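PDB 2FH5: signal recognition particle receptor beta subunit from Mus musculus, which binds GTP as the beta subunit of the signal recognition particle receptor, which helps target nascent secretory proteins to the endoplasmic reticulum membrane. Local coordinates for residues Arg8-Lys20 / Leu72-Val86. Sequence-based numbering, arbitrary orientation.
Sequences RAVLFVGLCDSGK and LDRFKSSARAVVFVV. With GTP (guanosine-5'-triphosphate), chain D.
Leu11 and Val13 form parallel backbone bonds with Ala81, Val83 and Val85, joining neighbouring strands 9-13 and 79-87 in the middle of the central sheet, with 55-60 on the other side of 9-13. The axes of strands 9-13 and 81-86 lie 18° from parallel, and the bonds alternate from strand to strand (Leu11 N to Ala81 O, Val83 N to Leu11 O, Val13 N to Val83 O, Val85 N to Val13 O); Val83 N to Leu11 O is 2.7 Å, with an N-H...O angle of 173°. At the start the register slips by one residue, a beta bulge at which Ala9 O accepts from both Arg80 N and Ala81 N. On one face, Val83 CB sits over the Phe12 ring near its rim, a CH-pi contact 4.2 Å from the centroid. On the other, Leu11 CD1 touches Ala79 CB (3.7 Å) and Leu72 CD1, and its CD2 meets Phe75 CB, joining this face to the last turn of helix 65-75, while Val13 CG2 meets Phe84 CD2 at 3.6 Å. Strand 9-13 then runs into the P-loop (Walker A) of this GTP-binding domain, where Gly19 N and Lys20 N both donate to GTP O1B. Bent at chi3 and chi4 (both -61°), the Lys20 chain curls back to put NZ 2.6 Å from GTP O3G, 2.8 Å from GTP O1B and 3.0 Å from Gly14 O. A methionine in its place would probably leave GTP O1B and O3G without the ammonium group that spans them, and Gly14 O without its lysine donor. Nearby in the loop, Ser18 CB lies against Val85 O, and a water links that carbonyl to Leu15 N.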
ATOM      1  N   ARG B   8      -0.789  -2.435  21.621  1.00 67.38           N
ATOM      2  CA  ARG B   8      -0.106  -3.389  20.697  1.00 66.15           C
ATOM      3  C   ARG B   8      -0.399  -3.135  19.206  1.00 63.01           C
ATOM      4  O   ARG B   8      -1.142  -2.233  18.833  1.00 60.17           O
ATOM      5  CB  ARG B   8      -0.468  -4.838  21.040  1.00 66.91           C
ATOM      6  CG  ARG B   8      -0.059  -5.283  22.412  1.00 73.41           C
ATOM      7  CD  ARG B   8      -0.154  -6.780  22.524  1.00 77.15           C
ATOM      8  NE  ARG B   8       0.989  -7.451  21.918  1.00 81.28           N
ATOM      9  CZ  ARG B   8       1.121  -8.776  21.841  1.00 86.63           C
ATOM     10  NH1 ARG B   8       0.178  -9.573  22.327  1.00 87.18           N
ATOM     11  NH2 ARG B   8       2.198  -9.310  21.285  1.00 87.19           N
ATOM     12  N   ALA B   9       0.173  -3.988  18.368  1.00 59.19           N
ATOM     13  CA  ALA B   9       0.071  -3.852  16.934  1.00 55.38           C
ATOM     14  C   ALA B   9      -1.139  -4.456  16.241  1.00 56.58           C
ATOM     15  O   ALA B   9      -1.667  -5.499  16.649  1.00 57.40           O
ATOM     16  CB  ALA B   9       1.337  -4.399  16.301  1.00 50.44           C
ATOM     17  N   VAL B  10      -1.570  -3.760  15.190  1.00 52.79           N
ATOM     18  CA  VAL B  10      -2.658  -4.198  14.336  1.00 49.49           C
ATOM     19  C   VAL B  10      -2.025  -4.343  12.945  1.00 50.06           C
ATOM     20  O   VAL B  10      -1.543  -3.373  12.378  1.00 50.32           O
ATOM     21  CB  VAL B  10      -3.785  -3.167  14.214  1.00 46.51           C
ATOM     22  CG1 VAL B  10      -4.878  -3.737  13.319  1.00 39.47           C
ATOM     23  CG2 VAL B  10      -4.331  -2.811  15.588  1.00 46.39           C
ATOM     24  N   LEU B  11      -2.019  -5.558  12.414  1.00 47.53           N
ATOM     25  CA  LEU B  11      -1.463  -5.812  11.099  1.00 44.26           C
ATOM     26  C   LEU B  11      -2.499  -5.729   9.971  1.00 42.23           C
ATOM     27  O   LEU B  11      -3.564  -6.338  10.056  1.00 47.86           O
ATOM     28  CB  LEU B  11      -0.823  -7.199  11.088  1.00 41.51           C
ATOM     29  CG  LEU B  11       0.089  -7.484  12.280  1.00 43.01           C
ATOM     30  CD1 LEU B  11       0.758  -8.854  12.087  1.00 44.20           C
ATOM     31  CD2 LEU B  11       1.131  -6.387  12.426  1.00 43.72           C
ATOM     32  N   PHE B  12      -2.208  -4.956   8.929  1.00 38.34           N
ATOM     33  CA  PHE B  12      -3.102  -4.874   7.774  1.00 35.64           C
ATOM     34  C   PHE B  12      -2.428  -5.750   6.705  1.00 42.39           C
ATOM     35  O   PHE B  12      -1.271  -5.511   6.325  1.00 42.10           O
ATOM     36  CB  PHE B  12      -3.227  -3.436   7.278  1.00 40.76           C
ATOM     37  CG  PHE B  12      -4.053  -2.556   8.170  1.00 45.00           C
ATOM     38  CD1 PHE B  12      -3.574  -2.146   9.409  1.00 48.10           C
ATOM     39  CD2 PHE B  12      -5.336  -2.177   7.797  1.00 50.76           C
ATOM     40  CE1 PHE B  12      -4.367  -1.371  10.270  1.00 47.49           C
ATOM     41  CE2 PHE B  12      -6.131  -1.404   8.651  1.00 51.32           C
ATOM     42  CZ  PHE B  12      -5.638  -1.002   9.892  1.00 45.02           C
ATOM     43  N   VAL B  13      -3.137  -6.776   6.247  1.00 38.37           N
ATOM     44  CA  VAL B  13      -2.589  -7.701   5.270  1.00 34.27           C
ATOM     45  C   VAL B  13      -3.637  -7.923   4.205  1.00 32.74           C
ATOM     46  O   VAL B  13      -4.799  -7.633   4.434  1.00 39.78           O
ATOM     47  CB  VAL B  13      -2.233  -9.080   5.924  1.00 36.98           C
ATOM     48  CG1 VAL B  13      -1.128  -8.916   6.995  1.00 30.51           C
ATOM     49  CG2 VAL B  13      -3.487  -9.699   6.533  1.00 38.30           C
ATOM     50  N   GLY B  14      -3.233  -8.445   3.047  1.00 33.44           N
ATOM     51  CA  GLY B  14      -4.171  -8.675   1.959  1.00 28.82           C
ATOM     52  C   GLY B  14      -3.430  -8.643   0.645  1.00 38.79           C
ATOM     53  O   GLY B  14      -2.258  -8.217   0.592  1.00 34.68           O
ATOM     54  N   LEU B  15      -4.103  -9.069  -0.427  1.00 36.84           N
ATOM     55  CA  LEU B  15      -3.457  -9.100  -1.740  1.00 40.40           C
ATOM     56  C   LEU B  15      -3.069  -7.698  -2.152  1.00 40.99           C
ATOM     57  O   LEU B  15      -3.529  -6.721  -1.555  1.00 41.04           O
ATOM     58  CB  LEU B  15      -4.382  -9.694  -2.826  1.00 36.31           C
ATOM     59  CG  LEU B  15      -4.973 -11.077  -2.549  1.00 38.32           C
ATOM     60  CD1 LEU B  15      -5.929 -11.422  -3.660  1.00 33.81           C
ATOM     61  CD2 LEU B  15      -3.883 -12.118  -2.395  1.00 29.56           C
ATOM     62  N   CYS B  16      -2.205  -7.612  -3.155  1.00 40.55           N
ATOM     63  CA  CYS B  16      -1.796  -6.324  -3.710  1.00 41.61           C
ATOM     64  C   CYS B  16      -3.044  -5.593  -4.155  1.00 38.67           C
ATOM     65  O   CYS B  16      -3.986  -6.219  -4.633  1.00 34.74           O
ATOM     66  CB  CYS B  16      -0.917  -6.529  -4.938  1.00 40.52           C
ATOM     67  SG  CYS B  16       0.747  -7.021  -4.523  1.00 42.04           S
ATOM     68  N   ASP B  17      -3.056  -4.280  -3.983  1.00 39.61           N
ATOM     69  CA  ASP B  17      -4.202  -3.493  -4.403  1.00 44.29           C
ATOM     70  C   ASP B  17      -5.493  -3.675  -3.635  1.00 41.26           C
ATOM     71  O   ASP B  17      -6.538  -3.225  -4.119  1.00 41.47           O
ATOM     72  CB  ASP B  17      -4.512  -3.751  -5.884  1.00 49.07           C
ATOM     73  CG  ASP B  17      -3.420  -3.264  -6.783  1.00 66.21           C
ATOM     74  OD1 ASP B  17      -3.172  -2.029  -6.786  1.00 73.84           O
ATOM     75  OD2 ASP B  17      -2.804  -4.108  -7.478  1.00 71.83           O
ATOM     76  N   SER B  18      -5.472  -4.340  -2.484  1.00 33.70           N
ATOM     77  CA  SER B  18      -6.735  -4.485  -1.768  1.00 39.59           C
ATOM     78  C   SER B  18      -7.082  -3.135  -1.094  1.00 40.60           C
ATOM     79  O   SER B  18      -8.241  -2.857  -0.826  1.00 42.10           O
ATOM     80  CB  SER B  18      -6.663  -5.637  -0.764  1.00 37.97           C
ATOM     81  OG  SER B  18      -5.523  -5.538   0.059  1.00 37.03           O
ATOM     82  N   GLY B  19      -6.057  -2.300  -0.874  1.00 39.35           N
ATOM     83  CA  GLY B  19      -6.244  -0.980  -0.289  1.00 36.30           C
ATOM     84  C   GLY B  19      -5.644  -0.795   1.096  1.00 38.68           C
ATOM     85  O   GLY B  19      -6.056   0.101   1.831  1.00 43.91           O
ATOM     86  N   LYS B  20      -4.673  -1.623   1.459  1.00 32.05           N
ATOM     87  CA  LYS B  20      -4.086  -1.553   2.796  1.00 36.86           C
ATOM     88  C   LYS B  20      -3.460  -0.213   3.100  1.00 40.94           C
ATOM     89  O   LYS B  20      -3.721   0.365   4.149  1.00 42.80           O
ATOM     90  CB  LYS B  20      -3.037  -2.670   3.013  1.00 32.68           C
ATOM     91  CG  LYS B  20      -3.600  -4.107   2.911  1.00 32.61           C
ATOM     92  CD  LYS B  20      -2.487  -5.185   2.960  1.00 33.32           C
ATOM     93  CE  LYS B  20      -1.483  -5.065   1.811  1.00 36.43           C
ATOM     94  NZ  LYS B  20      -2.097  -5.211   0.464  1.00 32.36           N
ATOM     95  N   LEU B  72       4.716 -11.198   7.505  1.00 46.75           N
ATOM     96  CA  LEU B  72       3.677 -11.560   8.461  1.00 48.31           C
ATOM     97  C   LEU B  72       4.373 -12.375   9.566  1.00 50.88           C
ATOM     98  O   LEU B  72       4.093 -12.181  10.755  1.00 52.42           O
ATOM     99  CB  LEU B  72       2.560 -12.387   7.807  1.00 49.09           C
ATOM    100  CG  LEU B  72       1.443 -12.950   8.725  1.00 49.51           C
ATOM    101  CD1 LEU B  72       0.729 -11.850   9.504  1.00 44.94           C
ATOM    102  CD2 LEU B  72       0.437 -13.688   7.885  1.00 48.38           C
ATOM    103  N   ASP B  73       5.285 -13.273   9.182  1.00 49.65           N
ATOM    104  CA  ASP B  73       6.028 -14.068  10.172  1.00 55.55           C
ATOM    105  C   ASP B  73       6.784 -13.148  11.122  1.00 59.34           C
ATOM    106  O   ASP B  73       6.798 -13.373  12.332  1.00 64.74           O
ATOM    107  CB  ASP B  73       7.080 -14.974   9.525  1.00 56.00           C
ATOM    108  CG  ASP B  73       6.480 -16.126   8.739  1.00 65.85           C
ATOM    109  OD1 ASP B  73       5.378 -16.601   9.115  1.00 64.80           O
ATOM    110  OD2 ASP B  73       7.131 -16.568   7.754  1.00 64.33           O
ATOM    111  N   ARG B  74       7.424 -12.114  10.575  1.00 58.24           N
ATOM    112  CA  ARG B  74       8.205 -11.201  11.396  1.00 55.05           C
ATOM    113  C   ARG B  74       7.400 -10.408  12.424  1.00 51.51           C
ATOM    114  O   ARG B  74       7.884 -10.162  13.522  1.00 51.05           O
ATOM    115  CB  ARG B  74       8.996 -10.226  10.512  1.00 59.01           C
ATOM    116  CG  ARG B  74       9.864  -9.275  11.315  1.00 62.86           C
ATOM    117  CD  ARG B  74      10.338  -8.070  10.529  1.00 68.41           C
ATOM    118  NE  ARG B  74      11.303  -8.417   9.494  1.00 77.11           N
ATOM    119  CZ  ARG B  74      11.990  -7.522   8.789  1.00 83.72           C
ATOM    120  NH1 ARG B  74      11.819  -6.219   9.015  1.00 83.02           N
ATOM    121  NH2 ARG B  74      12.842  -7.929   7.851  1.00 85.08           N
ATOM    122  N   PHE B  75       6.174 -10.023  12.088  1.00 48.21           N
ATOM    123  CA  PHE B  75       5.372  -9.228  13.007  1.00 46.38           C
ATOM    124  C   PHE B  75       4.214  -9.930  13.712  1.00 50.65           C
ATOM    125  O   PHE B  75       3.605  -9.334  14.608  1.00 53.98           O
ATOM    126  CB  PHE B  75       4.790  -8.010  12.269  1.00 43.96           C
ATOM    127  CG  PHE B  75       5.819  -7.001  11.832  1.00 51.47           C
ATOM    128  CD1 PHE B  75       6.476  -6.195  12.768  1.00 52.26           C
ATOM    129  CD2 PHE B  75       6.153  -6.865  10.482  1.00 50.74           C
ATOM    130  CE1 PHE B  75       7.460  -5.267  12.358  1.00 50.30           C
ATOM    131  CE2 PHE B  75       7.128  -5.948  10.072  1.00 50.24           C
ATOM    132  CZ  PHE B  75       7.778  -5.150  11.014  1.00 46.67           C
ATOM    133  N   LYS B  76       3.882 -11.164  13.327  1.00 49.63           N
ATOM    134  CA  LYS B  76       2.726 -11.822  13.934  1.00 52.76           C
ATOM    135  C   LYS B  76       2.691 -11.925  15.457  1.00 54.79           C
ATOM    136  O   LYS B  76       1.650 -11.644  16.066  1.00 51.30           O
ATOM    137  CB  LYS B  76       2.490 -13.206  13.319  1.00 53.36           C
ATOM    138  CG  LYS B  76       3.628 -14.178  13.454  1.00 58.56           C
ATOM    139  CD  LYS B  76       3.287 -15.498  12.791  1.00 60.98           C
ATOM    140  CE  LYS B  76       4.448 -16.472  12.880  1.00 61.57           C
ATOM    141  NZ  LYS B  76       4.171 -17.749  12.148  1.00 67.16           N
ATOM    142  N   SER B  77       3.807 -12.296  16.085  1.00 56.38           N
ATOM    143  CA  SER B  77       3.810 -12.423  17.544  1.00 60.38           C
ATOM    144  C   SER B  77       3.551 -11.100  18.283  1.00 59.44           C
ATOM    145  O   SER B  77       3.230 -11.115  19.471  1.00 62.01           O
ATOM    146  CB  SER B  77       5.121 -13.052  18.027  1.00 57.78           C
ATOM    147  OG  SER B  77       6.214 -12.171  17.839  1.00 69.98           O
ATOM    148  N   SER B  78       3.671  -9.969  17.580  1.00 55.19           N
ATOM    149  CA  SER B  78       3.428  -8.637  18.167  1.00 50.56           C
ATOM    150  C   SER B  78       1.997  -8.141  17.928  1.00 49.95           C
ATOM    151  O   SER B  78       1.632  -7.051  18.386  1.00 48.51           O
ATOM    152  CB  SER B  78       4.374  -7.587  17.555  1.00 52.30           C
ATOM    153  OG  SER B  78       5.723  -8.032  17.505  1.00 56.71           O
ATOM    154  N   ALA B  79       1.190  -8.933  17.219  1.00 46.50           N
ATOM    155  CA  ALA B  79      -0.164  -8.521  16.877  1.00 45.65           C
ATOM    156  C   ALA B  79      -1.280  -8.747  17.882  1.00 50.96           C
ATOM    157  O   ALA B  79      -1.517  -9.853  18.358  1.00 52.66           O
ATOM    158  CB  ALA B  79      -0.561  -9.141  15.555  1.00 42.70           C
ATOM    159  N   ARG B  80      -1.978  -7.668  18.174  1.00 50.10           N
ATOM    160  CA  ARG B  80      -3.120  -7.695  19.050  1.00 51.81           C
ATOM    161  C   ARG B  80      -4.315  -7.984  18.136  1.00 55.38           C
ATOM    162  O   ARG B  80      -5.328  -8.551  18.566  1.00 55.82           O
ATOM    163  CB  ARG B  80      -3.290  -6.325  19.694  1.00 56.61           C
ATOM    164  CG  ARG B  80      -4.584  -6.120  20.418  1.00 62.40           C
ATOM    165  CD  ARG B  80      -4.647  -4.703  20.955  1.00 72.27           C
ATOM    166  NE  ARG B  80      -5.346  -4.640  22.234  1.00 78.23           N
ATOM    167  CZ  ARG B  80      -4.830  -5.060  23.385  1.00 81.88           C
ATOM    168  NH1 ARG B  80      -3.604  -5.569  23.420  1.00 81.35           N
ATOM    169  NH2 ARG B  80      -5.547  -4.988  24.499  1.00 84.88           N
ATOM    170  N   ALA B  81      -4.185  -7.579  16.870  1.00 50.16           N
ATOM    171  CA  ALA B  81      -5.244  -7.775  15.893  1.00 48.07           C
ATOM    172  C   ALA B  81      -4.712  -7.760  14.472  1.00 49.03           C
ATOM    173  O   ALA B  81      -3.671  -7.175  14.190  1.00 49.92           O
ATOM    174  CB  ALA B  81      -6.312  -6.704  16.052  1.00 46.86           C
ATOM    175  N   VAL B  82      -5.454  -8.407  13.581  1.00 45.53           N
ATOM    176  CA  VAL B  82      -5.097  -8.501  12.183  1.00 43.58           C
ATOM    177  C   VAL B  82      -6.307  -8.091  11.377  1.00 45.30           C
ATOM    178  O   VAL B  82      -7.405  -8.570  11.654  1.00 49.66           O
ATOM    179  CB  VAL B  82      -4.737  -9.946  11.788  1.00 41.66           C
ATOM    180  CG1 VAL B  82      -4.471 -10.042  10.265  1.00 37.94           C
ATOM    181  CG2 VAL B  82      -3.530 -10.390  12.571  1.00 38.67           C
ATOM    182  N   VAL B  83      -6.109  -7.188  10.413  1.00 40.42           N
ATOM    183  CA  VAL B  83      -7.178  -6.741   9.517  1.00 35.60           C
ATOM    184  C   VAL B  83      -6.778  -7.252   8.161  1.00 39.77           C
ATOM    185  O   VAL B  83      -5.731  -6.858   7.614  1.00 43.86           O
ATOM    186  CB  VAL B  83      -7.275  -5.220   9.423  1.00 36.71           C
ATOM    187  CG1 VAL B  83      -8.402  -4.826   8.446  1.00 31.80           C
ATOM    188  CG2 VAL B  83      -7.527  -4.635  10.809  1.00 37.81           C
ATOM    189  N   PHE B  84      -7.576  -8.166   7.635  1.00 37.30           N
ATOM    190  CA  PHE B  84      -7.296  -8.733   6.328  1.00 35.56           C
ATOM    191  C   PHE B  84      -8.163  -7.925   5.365  1.00 38.20           C
ATOM    192  O   PHE B  84      -9.398  -8.008   5.403  1.00 39.09           O
ATOM    193  CB  PHE B  84      -7.664 -10.233   6.314  1.00 35.77           C
ATOM    194  CG  PHE B  84      -7.239 -10.965   5.068  1.00 33.12           C
ATOM    195  CD1 PHE B  84      -7.960 -10.834   3.874  1.00 33.55           C
ATOM    196  CD2 PHE B  84      -6.107 -11.774   5.081  1.00 35.88           C
ATOM    197  CE1 PHE B  84      -7.552 -11.505   2.703  1.00 33.22           C
ATOM    198  CE2 PHE B  84      -5.679 -12.459   3.911  1.00 34.56           C
ATOM    199  CZ  PHE B  84      -6.402 -12.325   2.725  1.00 36.12           C
ATOM    200  N   VAL B  85      -7.513  -7.129   4.517  1.00 36.25           N
ATOM    201  CA  VAL B  85      -8.227  -6.288   3.554  1.00 36.09           C
ATOM    202  C   VAL B  85      -8.573  -6.987   2.242  1.00 37.80           C
ATOM    203  O   VAL B  85      -7.758  -7.688   1.658  1.00 42.00           O
ATOM    204  CB  VAL B  85      -7.409  -5.046   3.256  1.00 38.02           C
ATOM    205  CG1 VAL B  85      -8.209  -4.109   2.395  1.00 35.03           C
ATOM    206  CG2 VAL B  85      -6.976  -4.397   4.567  1.00 29.92           C
ATOM    207  N   VAL B  86      -9.792  -6.779   1.778  1.00 42.47           N
ATOM    208  CA  VAL B  86     -10.278  -7.400   0.547  1.00 40.17           C
ATOM    209  C   VAL B  86     -10.849  -6.381  -0.450  1.00 43.93           C
ATOM    210  O   VAL B  86     -11.666  -5.537  -0.083  1.00 50.26           O
ATOM    211  CB  VAL B  86     -11.403  -8.418   0.870  1.00 37.65           C
ATOM    212  CG1 VAL B  86     -11.926  -9.088  -0.414  1.00 34.59           C
ATOM    213  CG2 VAL B  86     -10.883  -9.442   1.835  1.00 39.67           C
TER
HETATM  214  PG  GTP D 301       0.106  -3.307  -1.964  1.00 36.00           P
HETATM  215  O1G GTP D 301       0.494  -3.746  -3.291  1.00 39.61           O
HETATM  216  O2G GTP D 301       1.014  -2.262  -1.401  1.00 37.02           O
HETATM  217  O3G GTP D 301      -0.030  -4.512  -1.008  1.00 49.85           O
HETATM  218  O3B GTP D 301      -1.425  -2.563  -2.249  1.00 40.04           O
HETATM  219  PB  GTP D 301      -2.320  -1.897  -1.199  1.00 38.06           P
HETATM  220  O1B GTP D 301      -3.283  -2.887  -0.632  1.00 41.06           O
HETATM  221  O2B GTP D 301      -1.562  -1.166  -0.108  1.00 40.34           O
HETATM  222  O3A GTP D 301      -3.135  -0.909  -2.155  1.00 39.75           O
HETATM  223  PA  GTP D 301      -3.289   0.656  -2.084  1.00 36.81           P
HETATM  224  O1A GTP D 301      -3.658   1.110  -0.779  1.00 36.06           O
HETATM  225  O2A GTP D 301      -2.045   1.325  -2.599  1.00 34.64           O
HETATM  226  O5' GTP D 301      -4.542   0.781  -3.045  1.00 35.00           O
HETATM  227  C5' GTP D 301      -4.392   0.387  -4.398  1.00 33.36           C
HETATM  228  C4' GTP D 301      -5.246   1.292  -5.284  1.00 33.45           C
HETATM  229  O4' GTP D 301      -6.643   1.196  -4.929  1.00 34.43           O
HETATM  230  C3' GTP D 301      -4.917   2.783  -5.159  1.00 38.55           C
HETATM  231  O3' GTP D 301      -4.988   3.441  -6.457  1.00 44.29           O
HETATM  232  C2' GTP D 301      -5.964   3.286  -4.208  1.00 38.28           C
HETATM  233  O2' GTP D 301      -6.175   4.713  -4.214  1.00 39.69           O
HETATM  234  C1' GTP D 301      -7.199   2.458  -4.568  1.00 35.12           C
HETATM  235  N9  GTP D 301      -8.106   2.211  -3.461  1.00 42.72           N
HETATM  236  C8  GTP D 301      -7.754   1.770  -2.181  1.00 39.50           C
HETATM  237  N7  GTP D 301      -8.838   1.644  -1.420  1.00 44.55           N
HETATM  238  C5  GTP D 301      -9.939   2.012  -2.223  1.00 45.67           C
HETATM  239  C6  GTP D 301     -11.326   2.079  -1.998  1.00 44.49           C
HETATM  240  O6  GTP D 301     -11.966   1.816  -0.998  1.00 45.32           O
HETATM  241  N1  GTP D 301     -12.143   2.513  -3.077  1.00 43.92           N
HETATM  242  C2  GTP D 301     -11.633   2.865  -4.313  1.00 43.05           C
HETATM  243  N2  GTP D 301     -12.487   3.287  -5.286  1.00 36.06           N
HETATM  244  N3  GTP D 301     -10.292   2.788  -4.526  1.00 44.60           N
HETATM  245  C4  GTP D 301      -9.467   2.371  -3.488  1.00 43.84           C
HETATM  246  O   HOH W   1      -6.955  -9.418  -0.326  1.00 39.93           O